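PDB 4AAJ: N-(5'-phosphoribosyl)anthranilate isomerase from Pyrococcus furiosus, which catalyses the isomerisation of N-(5-phospho-beta-D-ribosyl)anthranilate to 1-(2-carboxyphenylamino)-1-deoxy-D-ribulose 5-phosphate, the third step from chorismate to L-tryptophan. Local coordinates for residues Ile36-Ala41 and Ser68-Phe73; Glu132-Arg137 and Leu164-Leu169; Gly27-Glu32 and Arg54-Glu59; Phe117-Phe122 and Ala147-Leu152; Val46-Asn51 and Val72-Thr77. All coordinates share one frame; numbering follows the deposited sequence.

Interaction 1 of 5, residues Ile36-Ala41 and Ser68-Phe73; sequences IVEKHA and SAIPVF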
# COMPACT_ATOMS: atom_id res chain seq x y z
N ILE A 36 -17.68 2.83 -2.00
CA ILE A 36 -17.33 2.19 -3.26
C ILE A 36 -16.28 1.07 -3.08
O ILE A 36 -16.50 -0.05 -3.54
CB ILE A 36 -16.84 3.24 -4.30
CG1 ILE A 36 -17.92 4.32 -4.52
CG2 ILE A 36 -16.47 2.58 -5.61
CD1 ILE A 36 -17.42 5.59 -5.18
N VAL A 37 -15.17 1.38 -2.41
CA VAL A 37 -14.08 0.41 -2.23
C VAL A 37 -14.44 -0.70 -1.24
O VAL A 37 -14.05 -1.86 -1.43
CB VAL A 37 -12.71 1.08 -1.89
CG1 VAL A 37 -12.36 2.14 -2.93
CG2 VAL A 37 -12.70 1.69 -0.50
N GLU A 38 -15.20 -0.35 -0.20
CA GLU A 38 -15.69 -1.31 0.80
C GLU A 38 -16.48 -2.46 0.21
O GLU A 38 -16.57 -3.52 0.82
CB GLU A 38 -16.61 -0.60 1.78
CG GLU A 38 -15.96 -0.22 3.09
CD GLU A 38 -16.96 0.44 4.01
OE1 GLU A 38 -17.99 0.95 3.52
OE2 GLU A 38 -16.71 0.45 5.23
N LYS A 39 -17.08 -2.25 -0.96
CA LYS A 39 -17.90 -3.27 -1.62
C LYS A 39 -17.10 -4.50 -2.06
O LYS A 39 -17.58 -5.62 -1.95
CB LYS A 39 -18.68 -2.69 -2.80
CG LYS A 39 -19.85 -1.81 -2.40
CD LYS A 39 -20.90 -1.74 -3.49
CE LYS A 39 -22.10 -0.90 -3.06
NZ LYS A 39 -21.78 0.55 -2.92
N HIS A 40 -15.88 -4.27 -2.56
CA HIS A 40 -15.08 -5.35 -3.17
C HIS A 40 -13.66 -5.49 -2.68
O HIS A 40 -13.10 -6.59 -2.75
CB HIS A 40 -15.10 -5.22 -4.70
CG HIS A 40 -16.49 -5.32 -5.31
ND1 HIS A 40 -17.25 -6.42 -5.18
CD2 HIS A 40 -17.22 -4.42 -6.08
CE1 HIS A 40 -18.42 -6.23 -5.83
NE2 HIS A 40 -18.40 -5.01 -6.38
N ALA A 41 -13.05 -4.42 -2.19
CA ALA A 41 -11.64 -4.45 -1.77
C ALA A 41 -11.38 -5.05 -0.39
O ALA A 41 -12.26 -5.06 0.48
CB ALA A 41 -11.04 -3.05 -1.84
N SER A 68 -15.17 2.62 8.47
CA SER A 68 -14.81 1.59 7.52
C SER A 68 -14.99 0.16 8.04
O SER A 68 -14.65 -0.15 9.17
CB SER A 68 -13.37 1.79 7.06
OG SER A 68 -13.03 0.84 6.06
N ALA A 69 -15.50 -0.70 7.16
CA ALA A 69 -15.64 -2.13 7.47
C ALA A 69 -14.38 -2.91 7.07
O ALA A 69 -14.27 -4.11 7.34
CB ALA A 69 -16.87 -2.69 6.77
N ILE A 70 -13.43 -2.23 6.42
CA ILE A 70 -12.17 -2.87 5.99
C ILE A 70 -10.96 -2.10 6.55
O ILE A 70 -11.09 -0.94 6.92
CB ILE A 70 -12.08 -3.01 4.44
CG1 ILE A 70 -12.08 -1.63 3.74
CG2 ILE A 70 -13.17 -3.95 3.90
CD1 ILE A 70 -11.87 -1.69 2.23
N PRO A 71 -9.79 -2.75 6.68
CA PRO A 71 -8.61 -2.02 7.15
C PRO A 71 -8.36 -0.77 6.31
O PRO A 71 -8.37 -0.83 5.08
CB PRO A 71 -7.49 -3.04 6.95
CG PRO A 71 -8.18 -4.35 7.18
CD PRO A 71 -9.52 -4.20 6.53
N VAL A 72 -8.13 0.34 7.01
CA VAL A 72 -7.74 1.58 6.35
C VAL A 72 -6.31 1.91 6.76
O VAL A 72 -6.01 2.16 7.93
CB VAL A 72 -8.69 2.74 6.75
CG1 VAL A 72 -8.24 4.07 6.11
CG2 VAL A 72 -10.10 2.42 6.32
N PHE A 73 -5.41 1.90 5.79
CA PHE A 73 -4.03 2.24 6.05
C PHE A 73 -3.86 3.76 6.10
O PHE A 73 -4.32 4.45 5.20
CB PHE A 73 -3.13 1.63 4.97
CG PHE A 73 -2.86 0.15 5.19
CD1 PHE A 73 -3.80 -0.81 4.80
CD2 PHE A 73 -1.69 -0.25 5.82
CE1 PHE A 73 -3.56 -2.17 5.04
CE2 PHE A 73 -1.44 -1.61 6.06
CZ PHE A 73 -2.38 -2.56 5.67
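Glu38, in the last part of helix 31-38, reaches across to Ala69 and Ile70 in the loop that leads into strand 72-76. Its CB starts off to one side of that loop, and the extended chain beyond CG (chi2 -179°) then carries the carboxylate over. CG passes CG1 of Ile70 at 4.2 Å, the two side chains running at a slant to each other. CD lies near the backbone N and the methyl of Ala69. Using its anti lone pair, Glu38 OE2 accepts the backbone N-H of Ala69, with 2.6 Å between OE2 and N. The same oxygen stands 3.2 Å from CA of Ser68. The turn is also tied from within, by a hydrogen bond of 2.8 Å from Ser68 OG to the carbonyl O of Ile70. Beside this polar hold, Ile70 supplies the apolar part: its CD1 sits 4.4 Å from both Val37 CG2 and Ala41 CB. Its CG2 makes plain van der Waals contact with Ala41 O at 3.7 Å. Val37 and Ala41 continue inward onto Ile25 of strand 22-25. A carboxylate from one outer helix thus fastens the loop entering a strand, at the N-terminal end of the parallel strands of a beta/alpha (TIM) barrel.

Interaction 2 of 5, residues Glu132-Arg137 and Leu164-Leu169; sequences EEDANR and LRVSSL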
# COMPACT_ATOMS: atom_id res chain seq x y z
N GLU A 132 18.35 -10.99 -10.08
CA GLU A 132 18.61 -11.88 -8.94
C GLU A 132 19.35 -11.18 -7.80
O GLU A 132 19.04 -11.39 -6.62
CB GLU A 132 19.40 -13.11 -9.41
CG GLU A 132 19.57 -14.20 -8.36
CD GLU A 132 18.30 -15.02 -8.15
OE1 GLU A 132 17.91 -15.76 -9.09
OE2 GLU A 132 17.70 -14.92 -7.06
N GLU A 133 20.31 -10.33 -8.16
CA GLU A 133 21.13 -9.63 -7.18
C GLU A 133 20.43 -8.41 -6.60
O GLU A 133 20.58 -8.11 -5.41
CB GLU A 133 22.48 -9.25 -7.78
CG GLU A 133 23.39 -10.45 -7.96
CD GLU A 133 24.15 -10.43 -9.27
OE1 GLU A 133 24.43 -9.32 -9.77
OE2 GLU A 133 24.47 -11.53 -9.79
N ASP A 134 19.66 -7.71 -7.43
CA ASP A 134 18.83 -6.60 -6.97
C ASP A 134 17.74 -7.08 -6.00
O ASP A 134 17.44 -6.39 -5.03
CB ASP A 134 18.21 -5.84 -8.14
CG ASP A 134 19.18 -4.84 -8.77
OD1 ASP A 134 20.25 -4.56 -8.16
OD2 ASP A 134 18.88 -4.32 -9.86
N ALA A 135 17.18 -8.26 -6.27
CA ALA A 135 16.20 -8.88 -5.38
C ALA A 135 16.84 -9.23 -4.04
O ALA A 135 16.28 -8.91 -2.98
CB ALA A 135 15.59 -10.12 -6.01
N ASN A 136 18.02 -9.85 -4.07
CA ASN A 136 18.73 -10.20 -2.84
C ASN A 136 19.14 -8.96 -2.04
O ASN A 136 19.12 -8.98 -0.81
CB ASN A 136 19.93 -11.11 -3.15
CG ASN A 136 19.52 -12.56 -3.36
OD1 ASN A 136 18.48 -13.01 -2.86
ND2 ASN A 136 20.33 -13.30 -4.10
N ARG A 137 19.49 -7.88 -2.75
CA ARG A 137 19.84 -6.62 -2.09
C ARG A 137 18.63 -5.99 -1.38
O ARG A 137 18.74 -5.54 -0.24
CB ARG A 137 20.39 -5.62 -3.11
CG ARG A 137 20.87 -4.33 -2.47
CD ARG A 137 20.57 -3.13 -3.36
NE ARG A 137 20.16 -1.98 -2.55
CZ ARG A 137 20.02 -0.74 -3.01
NH1 ARG A 137 20.25 -0.45 -4.29
NH2 ARG A 137 19.64 0.23 -2.18
N LEU A 164 9.68 -6.13 -13.99
CA LEU A 164 8.92 -6.90 -13.01
C LEU A 164 9.73 -8.08 -12.48
O LEU A 164 9.26 -8.84 -11.62
CB LEU A 164 7.63 -7.44 -13.64
CG LEU A 164 6.57 -6.49 -14.17
CD1 LEU A 164 5.53 -7.28 -14.94
CD2 LEU A 164 5.90 -5.69 -13.06
N ARG A 165 10.95 -8.24 -13.00
CA ARG A 165 11.80 -9.36 -12.64
C ARG A 165 12.28 -9.32 -11.20
O ARG A 165 12.30 -10.35 -10.52
CB ARG A 165 13.00 -9.46 -13.61
CG ARG A 165 12.66 -10.08 -14.96
CD ARG A 165 12.23 -11.53 -14.81
NE ARG A 165 13.30 -12.36 -14.25
CZ ARG A 165 13.11 -13.47 -13.54
NH1 ARG A 165 11.88 -13.89 -13.26
NH2 ARG A 165 14.16 -14.15 -13.08
N VAL A 166 12.68 -8.14 -10.72
CA VAL A 166 13.11 -8.00 -9.32
C VAL A 166 11.93 -8.36 -8.43
O VAL A 166 12.06 -9.16 -7.50
CB VAL A 166 13.62 -6.58 -8.99
CG1 VAL A 166 14.05 -6.48 -7.53
CG2 VAL A 166 14.79 -6.20 -9.90
N SER A 167 10.76 -7.78 -8.74
CA SER A 167 9.53 -8.01 -7.97
C SER A 167 9.17 -9.49 -7.86
O SER A 167 8.88 -9.98 -6.77
CB SER A 167 8.37 -7.18 -8.52
OG SER A 167 8.58 -5.81 -8.24
N SER A 168 9.23 -10.20 -9.00
CA SER A 168 9.01 -11.65 -9.07
C SER A 168 9.81 -12.44 -8.04
O SER A 168 9.27 -13.35 -7.40
CB SER A 168 9.37 -12.17 -10.47
OG SER A 168 8.28 -12.05 -11.36
N LEU A 169 11.08 -12.09 -7.90
CA LEU A 169 12.02 -12.83 -7.05
C LEU A 169 11.94 -12.45 -5.57
O LEU A 169 12.17 -13.29 -4.70
CB LEU A 169 13.44 -12.64 -7.57
CG LEU A 169 13.68 -13.12 -9.00
CD1 LEU A 169 14.97 -12.52 -9.53
CD2 LEU A 169 13.70 -14.64 -9.11
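Val166 and Leu169 owe their reach toward Ala135 and its neighbours to their torsions. In Val166, CG1 stands opposite the backbone N (chi1 180°), and the two methyls straddle neighbouring residues of helix 131-144: CG1 lies 3.8 Å from Ala135 N, and CG2 meets Asp134 CB at 3.9 Å. In Leu169, CG is turned away from the carbonyl carbon (chi1 -60°); together with an extended chi2, this lays CD1 along the other helix at Glu132, 3.7 Å from its CA. Ala135 takes the middle position. Its methyl touches CB of Leu169 at 3.7 Å and approaches CG1 of Val166 at 4.2 Å, and this small residue lies where the two backbones come nearest, with CA of Ala135 5.1 Å from CA of Val166. The short helical segments run at 54° to one another, their axes approaching to 8.3 Å. The carboxylate of Asp134 is hydrogen-bonded through OD2 to Ser128 OG, and mainly its CB serves the packing. That of Glu132 lies at the margin, beside Leu169 CD2; its OE1 and Arg165 NH2 have opposite charges but are 5.7 Å apart, beyond direct contact. No hydrogen bond links the two segments. The junction between these successive outer helices of the barrel therefore rests on van der Waals packing of methyl and methylene groups, with charged groups at its margin.

Interaction 3 of 5, residues Gly27-Glu32 and Arg54-Glu59; sequences GIKSLE and RRIPLE. With SO4 (sulfate ion), chain D.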
# COMPACT_ATOMS: atom_id res chain seq x y z
N GLY A 27 -5.58 5.58 -1.55
CA GLY A 27 -5.74 7.01 -1.80
C GLY A 27 -7.17 7.47 -1.97
O GLY A 27 -7.48 8.20 -2.91
N ILE A 28 -8.04 7.04 -1.07
CA ILE A 28 -9.42 7.58 -1.06
C ILE A 28 -9.50 8.87 -0.24
O ILE A 28 -8.72 9.08 0.71
CB ILE A 28 -10.47 6.53 -0.60
CG1 ILE A 28 -10.23 6.11 0.85
CG2 ILE A 28 -10.52 5.35 -1.57
CD1 ILE A 28 -11.39 5.31 1.45
N LYS A 29 -10.43 9.75 -0.62
CA LYS A 29 -10.51 11.07 -0.03
C LYS A 29 -11.86 11.39 0.61
O LYS A 29 -12.01 12.44 1.24
CB LYS A 29 -10.18 12.15 -1.07
CG LYS A 29 -8.79 12.01 -1.68
CD LYS A 29 -8.49 13.16 -2.65
CE LYS A 29 -8.14 14.43 -1.88
NZ LYS A 29 -7.51 15.43 -2.79
N SER A 30 -12.82 10.49 0.49
CA SER A 30 -14.17 10.74 1.01
C SER A 30 -14.82 9.48 1.53
O SER A 30 -14.48 8.37 1.10
CB SER A 30 -15.04 11.32 -0.11
OG SER A 30 -15.11 10.42 -1.20
N LEU A 31 -15.78 9.66 2.43
CA LEU A 31 -16.67 8.57 2.83
C LEU A 31 -17.40 7.94 1.64
O LEU A 31 -17.67 6.74 1.64
CB LEU A 31 -17.66 9.05 3.91
CG LEU A 31 -17.03 9.48 5.25
CD1 LEU A 31 -17.97 10.38 6.05
CD2 LEU A 31 -16.60 8.28 6.07
N GLU A 32 -17.70 8.75 0.62
CA GLU A 32 -18.31 8.24 -0.61
C GLU A 32 -17.41 7.21 -1.31
O GLU A 32 -17.86 6.13 -1.70
CB GLU A 32 -18.67 9.40 -1.56
CG GLU A 32 -19.53 9.02 -2.75
CD GLU A 32 -20.98 8.70 -2.39
OE1 GLU A 32 -21.33 8.69 -1.19
OE2 GLU A 32 -21.77 8.45 -3.33
N ARG A 54 -3.55 13.30 -3.26
CA ARG A 54 -4.52 12.51 -2.50
C ARG A 54 -4.58 12.87 -1.03
O ARG A 54 -5.39 12.29 -0.30
CB ARG A 54 -4.24 11.00 -2.63
CG ARG A 54 -4.22 10.44 -4.05
CD ARG A 54 -5.40 10.89 -4.90
NE ARG A 54 -6.67 10.32 -4.44
CZ ARG A 54 -7.85 10.58 -5.00
NH1 ARG A 54 -7.93 11.40 -6.03
NH2 ARG A 54 -8.95 10.01 -4.51
N ARG A 55 -3.73 13.80 -0.58
CA ARG A 55 -3.68 14.18 0.84
C ARG A 55 -5.03 14.67 1.35
O ARG A 55 -5.76 15.36 0.62
CB ARG A 55 -2.62 15.25 1.13
CG ARG A 55 -2.97 16.63 0.58
CD ARG A 55 -1.88 17.64 0.86
NE ARG A 55 -1.56 17.74 2.28
CZ ARG A 55 -0.34 17.97 2.76
NH1 ARG A 55 0.68 18.12 1.91
NH2 ARG A 55 -0.14 18.05 4.06
N ILE A 56 -5.35 14.26 2.57
CA ILE A 56 -6.55 14.72 3.28
C ILE A 56 -6.22 15.20 4.70
O ILE A 56 -5.20 14.80 5.30
CB ILE A 56 -7.67 13.65 3.29
CG1 ILE A 56 -7.27 12.43 4.14
CG2 ILE A 56 -8.06 13.26 1.87
CD1 ILE A 56 -8.37 11.40 4.29
N PRO A 57 -7.06 16.10 5.27
CA PRO A 57 -6.88 16.55 6.63
C PRO A 57 -7.13 15.41 7.62
O PRO A 57 -7.79 14.42 7.26
CB PRO A 57 -7.98 17.63 6.80
CG PRO A 57 -8.46 17.95 5.43
CD PRO A 57 -8.19 16.75 4.58
N LEU A 58 -6.61 15.53 8.84
CA LEU A 58 -6.74 14.48 9.86
C LEU A 58 -8.20 14.18 10.22
O LEU A 58 -8.56 13.03 10.49
CB LEU A 58 -5.91 14.80 11.10
CG LEU A 58 -4.39 14.85 10.88
CD1 LEU A 58 -3.66 15.22 12.16
CD2 LEU A 58 -3.83 13.57 10.28
N GLU A 59 -9.05 15.21 10.20
CA GLU A 59 -10.49 14.98 10.47
C GLU A 59 -11.13 14.06 9.42
O GLU A 59 -11.91 13.17 9.77
CB GLU A 59 -11.26 16.32 10.55
CG GLU A 59 -12.78 16.19 10.47
CD GLU A 59 -13.39 15.33 11.57
OE1 GLU A 59 -12.88 15.36 12.71
OE2 GLU A 59 -14.40 14.64 11.30
S SO4 D . -17.98 12.60 1.90
O1 SO4 D . -16.96 12.40 2.96
O2 SO4 D . -19.29 12.80 2.57
O3 SO4 D . -18.10 11.43 1.00
O4 SO4 D . -17.62 13.80 1.11
O HOH W 1 -6.07 9.65 0.31
O HOH W 2 -5.85 16.88 -1.69
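The guanidinium group of Arg54 is flanked on one face by the chain of Lys29, whose CD sits 3.5 Å above the plane and over its centre, while Gly27 O lies at the edge. The contact joins two beta-to-alpha loops of the TIM barrel, those following strands 22-25 and 43-47. Arg54 NE and NH2 converge on the one oxygen, Gly27 O, at 2.7 Å and 2.8 Å; sharing it leaves both bonds bent (N-H...O 143° and 136°). Bends at chi2 and chi3 of Arg54 fold its chain back for this hold, and its NH1 bonds to Gly209 O. Gly27 O also accepts from Lys211 NZ. Lys29 crosses the arginine at about a right angle; its ammonium is bonded to Lys53 O, and a water joins it to Arg55 O. Nearer the backbone, Ile56 CG2 packs 3.8 Å from Lys29 CB. A second water donates to both Ile28 O and Arg54 O. Ser30 is the N-cap of helix 31-38, its OG accepting from Glu33 N. The first turn also holds a sulfate, probably from the crystallisation liquor: Leu31 N donates to its O1 at 3.0 Å, and Glu32 N to its O3 at 2.7 Å.

Interaction 4 of 5, residues Phe117-Phe122 and Ala147-Leu152; sequences FVMKAF and ADMVLL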
# COMPACT_ATOMS: atom_id res chain seq x y z
N PHE A 117 -0.53 -2.34 12.75
CA PHE A 117 0.00 -3.18 11.68
C PHE A 117 0.77 -2.27 10.72
O PHE A 117 0.22 -1.28 10.25
CB PHE A 117 -1.16 -3.85 10.96
CG PHE A 117 -0.75 -4.77 9.84
CD1 PHE A 117 -0.34 -4.26 8.60
CD2 PHE A 117 -0.83 -6.16 10.00
CE1 PHE A 117 0.02 -5.10 7.56
CE2 PHE A 117 -0.48 -7.01 8.95
CZ PHE A 117 -0.06 -6.49 7.73
N VAL A 118 2.02 -2.62 10.43
CA VAL A 118 2.88 -1.76 9.61
C VAL A 118 3.20 -2.34 8.25
O VAL A 118 3.83 -3.41 8.14
CB VAL A 118 4.20 -1.42 10.33
CG1 VAL A 118 5.05 -0.48 9.46
CG2 VAL A 118 3.95 -0.77 11.69
N MET A 119 2.80 -1.62 7.20
CA MET A 119 3.25 -1.96 5.87
C MET A 119 4.31 -0.95 5.48
O MET A 119 4.09 0.26 5.60
CB MET A 119 2.11 -1.97 4.87
CG MET A 119 2.57 -2.32 3.45
SD MET A 119 1.30 -3.09 2.43
CE MET A 119 0.09 -1.77 2.46
N LYS A 120 5.48 -1.44 5.08
CA LYS A 120 6.52 -0.53 4.62
C LYS A 120 6.73 -0.66 3.12
O LYS A 120 6.74 -1.77 2.58
CB LYS A 120 7.86 -0.71 5.38
CG LYS A 120 8.95 0.19 4.78
CD LYS A 120 10.18 0.40 5.63
CE LYS A 120 11.32 0.92 4.74
NZ LYS A 120 11.30 2.39 4.54
N ALA A 121 6.88 0.49 2.46
CA ALA A 121 7.10 0.58 1.02
C ALA A 121 8.58 0.58 0.67
O ALA A 121 9.37 1.30 1.27
CB ALA A 121 6.46 1.84 0.47
N PHE A 122 8.93 -0.24 -0.32
CA PHE A 122 10.29 -0.30 -0.83
C PHE A 122 10.26 -0.07 -2.34
O PHE A 122 9.44 -0.66 -3.06
CB PHE A 122 10.95 -1.65 -0.50
CG PHE A 122 11.16 -1.88 0.98
CD1 PHE A 122 10.16 -2.45 1.77
CD2 PHE A 122 12.38 -1.56 1.59
CE1 PHE A 122 10.36 -2.68 3.12
CE2 PHE A 122 12.58 -1.79 2.94
CZ PHE A 122 11.57 -2.35 3.72
N ALA A 147 8.79 -4.92 9.43
CA ALA A 147 7.47 -4.59 8.91
C ALA A 147 6.58 -5.82 8.83
O ALA A 147 7.06 -6.91 8.53
CB ALA A 147 7.57 -3.90 7.56
N ASP A 148 5.29 -5.64 9.11
CA ASP A 148 4.29 -6.70 9.00
C ASP A 148 3.96 -7.08 7.56
O ASP A 148 3.51 -8.20 7.29
CB ASP A 148 3.01 -6.30 9.72
CG ASP A 148 3.24 -6.08 11.21
OD1 ASP A 148 3.54 -7.07 11.90
OD2 ASP A 148 3.16 -4.91 11.67
N MET A 149 4.14 -6.15 6.63
CA MET A 149 3.92 -6.42 5.21
C MET A 149 4.84 -5.54 4.40
O MET A 149 5.15 -4.42 4.80
CB MET A 149 2.45 -6.18 4.82
CG MET A 149 2.08 -6.50 3.36
SD MET A 149 2.56 -8.15 2.77
CE MET A 149 1.50 -9.16 3.80
N VAL A 150 5.29 -6.05 3.26
CA VAL A 150 6.14 -5.30 2.36
C VAL A 150 5.32 -4.84 1.16
O VAL A 150 4.61 -5.62 0.52
CB VAL A 150 7.36 -6.15 1.88
CG1 VAL A 150 8.00 -5.55 0.65
CG2 VAL A 150 8.39 -6.29 2.99
N LEU A 151 5.44 -3.56 0.83
CA LEU A 151 4.84 -3.05 -0.38
C LEU A 151 5.99 -2.70 -1.32
O LEU A 151 6.96 -2.08 -0.88
CB LEU A 151 3.98 -1.81 -0.08
CG LEU A 151 3.43 -1.00 -1.26
CD1 LEU A 151 2.37 -1.74 -2.05
CD2 LEU A 151 2.88 0.34 -0.76
N LEU A 152 5.91 -3.16 -2.56
CA LEU A 152 6.94 -2.86 -3.57
C LEU A 152 6.38 -1.88 -4.58
O LEU A 152 5.38 -2.17 -5.23
CB LEU A 152 7.41 -4.14 -4.27
CG LEU A 152 8.07 -5.25 -3.43
CD1 LEU A 152 8.53 -6.38 -4.36
CD2 LEU A 152 9.21 -4.72 -2.59
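Strands 117-123 and 149-153 are neighbours in the barrel, the two parallel strands of a beta-alpha-beta unit connected by helix 131-144. Their pairing begins with a side chain: Asp148 OD2 accepts the N-H of Val118 at 2.8 Å, nearly straight (169°), through its anti lone pair. The same oxygen forms a salt bridge with Lys111. Asp148 CB meanwhile sits over the Phe117 ring, 3.6 Å from its centroid, in a CH-pi contact. Regular backbone bonding follows, with Met149 N donating to Val118 O, Lys120 N to Met149 O, Leu151 N to Lys120 O, and Phe122 N to Leu151 O. On the face bearing Ala121 and Leu151, both methionines hold CG opposite the backbone N (Met119 chi1 180°), which runs their chains alongside each other, Met119 SD 3.6 Å from Met149 CG. The other face turns toward helix 131-144. There Phe122 crosses Val150 at about a right angle, its CD1 3.9 Å from Val150 CG1. Lys120 is the exception, making a cation-pi contact with Tyr145. Backbone bonds thus fix the register, apolar groups dominate both faces, and the aspartate, probably as a carboxylate given its lysine partner, extends the pairing to the residue just before strand 149-153.

Interaction 5 of 5, residues Val46-Asn51 and Val72-Thr77; sequences VVVNSN and VFLVST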
# COMPACT_ATOMS: atom_id res chain seq x y z
N VAL A 46 -5.67 6.03 3.25
CA VAL A 46 -5.83 7.49 3.21
C VAL A 46 -4.45 8.12 3.33
O VAL A 46 -3.65 7.70 4.17
CB VAL A 46 -6.79 8.03 4.29
CG1 VAL A 46 -8.23 7.59 4.01
CG2 VAL A 46 -6.37 7.64 5.71
N VAL A 47 -4.18 9.11 2.49
CA VAL A 47 -2.87 9.77 2.46
C VAL A 47 -2.93 11.02 3.35
O VAL A 47 -3.82 11.86 3.20
CB VAL A 47 -2.45 10.16 1.02
CG1 VAL A 47 -1.13 10.94 1.01
CG2 VAL A 47 -2.37 8.92 0.12
N VAL A 48 -2.01 11.10 4.30
CA VAL A 48 -1.89 12.28 5.18
C VAL A 48 -0.45 12.77 5.21
O VAL A 48 0.47 11.99 5.02
CB VAL A 48 -2.36 12.04 6.64
CG1 VAL A 48 -3.81 11.61 6.68
CG2 VAL A 48 -1.45 11.10 7.43
N ASN A 49 -0.28 14.07 5.46
CA ASN A 49 1.05 14.65 5.73
C ASN A 49 2.09 14.22 4.69
O ASN A 49 3.23 13.87 5.04
CB ASN A 49 1.51 14.33 7.15
CG ASN A 49 0.57 14.93 8.18
OD1 ASN A 49 -0.27 15.78 7.85
ND2 ASN A 49 0.69 14.47 9.42
N SER A 50 1.67 14.27 3.43
CA SER A 50 2.53 13.94 2.30
C SER A 50 2.28 14.90 1.16
O SER A 50 1.16 15.37 0.97
CB SER A 50 2.24 12.53 1.78
OG SER A 50 2.24 11.59 2.84
N ASN A 51 3.33 15.14 0.37
CA ASN A 51 3.18 15.94 -0.84
C ASN A 51 2.49 15.15 -1.95
O ASN A 51 3.12 14.61 -2.87
CB ASN A 51 4.55 16.46 -1.30
CG ASN A 51 4.44 17.63 -2.26
OD1 ASN A 51 3.39 18.27 -2.36
ND2 ASN A 51 5.53 17.92 -2.97
N VAL A 72 -8.13 0.34 7.01
CA VAL A 72 -7.74 1.58 6.35
C VAL A 72 -6.31 1.91 6.76
O VAL A 72 -6.01 2.16 7.93
CB VAL A 72 -8.69 2.74 6.75
CG1 VAL A 72 -8.24 4.07 6.11
CG2 VAL A 72 -10.10 2.42 6.32
N PHE A 73 -5.41 1.90 5.79
CA PHE A 73 -4.03 2.24 6.05
C PHE A 73 -3.86 3.76 6.10
O PHE A 73 -4.32 4.45 5.20
CB PHE A 73 -3.13 1.63 4.97
CG PHE A 73 -2.86 0.15 5.19
CD1 PHE A 73 -3.80 -0.81 4.80
CD2 PHE A 73 -1.69 -0.25 5.82
CE1 PHE A 73 -3.56 -2.17 5.04
CE2 PHE A 73 -1.44 -1.61 6.06
CZ PHE A 73 -2.38 -2.56 5.67
N LEU A 74 -3.23 4.25 7.15
CA LEU A 74 -2.78 5.65 7.19
C LEU A 74 -1.45 5.72 6.43
O LEU A 74 -0.44 5.17 6.88
CB LEU A 74 -2.60 6.08 8.64
CG LEU A 74 -2.36 7.57 8.93
CD1 LEU A 74 -3.65 8.32 8.65
CD2 LEU A 74 -1.91 7.73 10.38
N VAL A 75 -1.47 6.35 5.25
CA VAL A 75 -0.35 6.30 4.30
C VAL A 75 0.36 7.63 4.36
O VAL A 75 -0.28 8.67 4.24
CB VAL A 75 -0.86 6.10 2.86
CG1 VAL A 75 0.28 6.01 1.86
CG2 VAL A 75 -1.77 4.87 2.75
N SER A 76 1.67 7.62 4.56
CA SER A 76 2.40 8.88 4.64
C SER A 76 3.88 8.73 4.31
O SER A 76 4.46 7.64 4.43
CB SER A 76 2.26 9.45 6.04
OG SER A 76 2.77 10.78 6.12
N THR A 77 4.48 9.85 3.91
CA THR A 77 5.92 9.93 3.70
C THR A 77 6.63 10.46 4.95
O THR A 77 7.84 10.69 4.92
CB THR A 77 6.25 10.82 2.49
OG1 THR A 77 5.64 12.10 2.69
CG2 THR A 77 5.71 10.21 1.20
O HOH W 3 5.98 13.94 4.64
O HOH W 4 5.75 13.72 0.51
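Val48 and Leu74 meet at about a right angle: Leu74 CD1 comes against both methyls of Val48, with CG2 the nearer at 3.7 Å. Two residues earlier on each strand, Val46 and Val72 are set at a slant, and Val46 CG2 touches Val72 CG1 at 4.0 Å. Val46, Val48 and Val72 pack on helix 58-67, while Leu74 turns to helix 81-91. Val47 and Val75 point to the other face, where Val47 CG2 approaches Val75 CB. Between the faces run parallel-strand backbone bonds, Val46 N to Phe73 O, Val75 N to Val46 O and Val48 N to Val75 O. Past Val48 regular strand pairing ends and serine hydroxyls take over the bonding. Ser76 OG, held opposite its own backbone N (chi1 -171°), donates to Val48 O at 2.8 Å; Ser50 OG donates to the same oxygen, also at 2.8 Å, from the opposite face of the carbonyl plane. Ser50 OG in turn accepts from Thr77 N at 3.0 Å, and Ser76 OG has a further partner in Met78 N. Thr77 OG1 is bridged by one water to Asn49 O and by another to Asn51 N. Hydroxyls and water thus do the bonding here at the C-terminal strand ends, which in a TIM barrel open into the loops on the catalytic side; the parallel strand pair itself, connected through helix 58-67, is a beta-alpha-beta unit of that barrel.

How the interactions relate
Interactions 4 and 5 lie in the barrel wall and are buried; both pair adjacent parallel strands, and they meet where Phe73 packs on Phe117 and Met119. The other three are partly buried and farther out. Interaction 1 lies at the N-terminal end of strand 72-76, shared with interaction 5, and combines one carboxylate bond with isoleucine packing. Interaction 3 lies at the other, C-terminal end of the barrel, joining the loops after strands 22-25 and 43-47 through arginine, lysine and water; it adjoins interaction 5, where Ile56 N probably bonds to Val47 O, and interaction 1 through Ile28 and Val37. Interaction 2, across the barrel from 1, 3 and 5, is mainly apolar, has no hydrogen bond across it, and touches interaction 4 at Ser167 and Leu152.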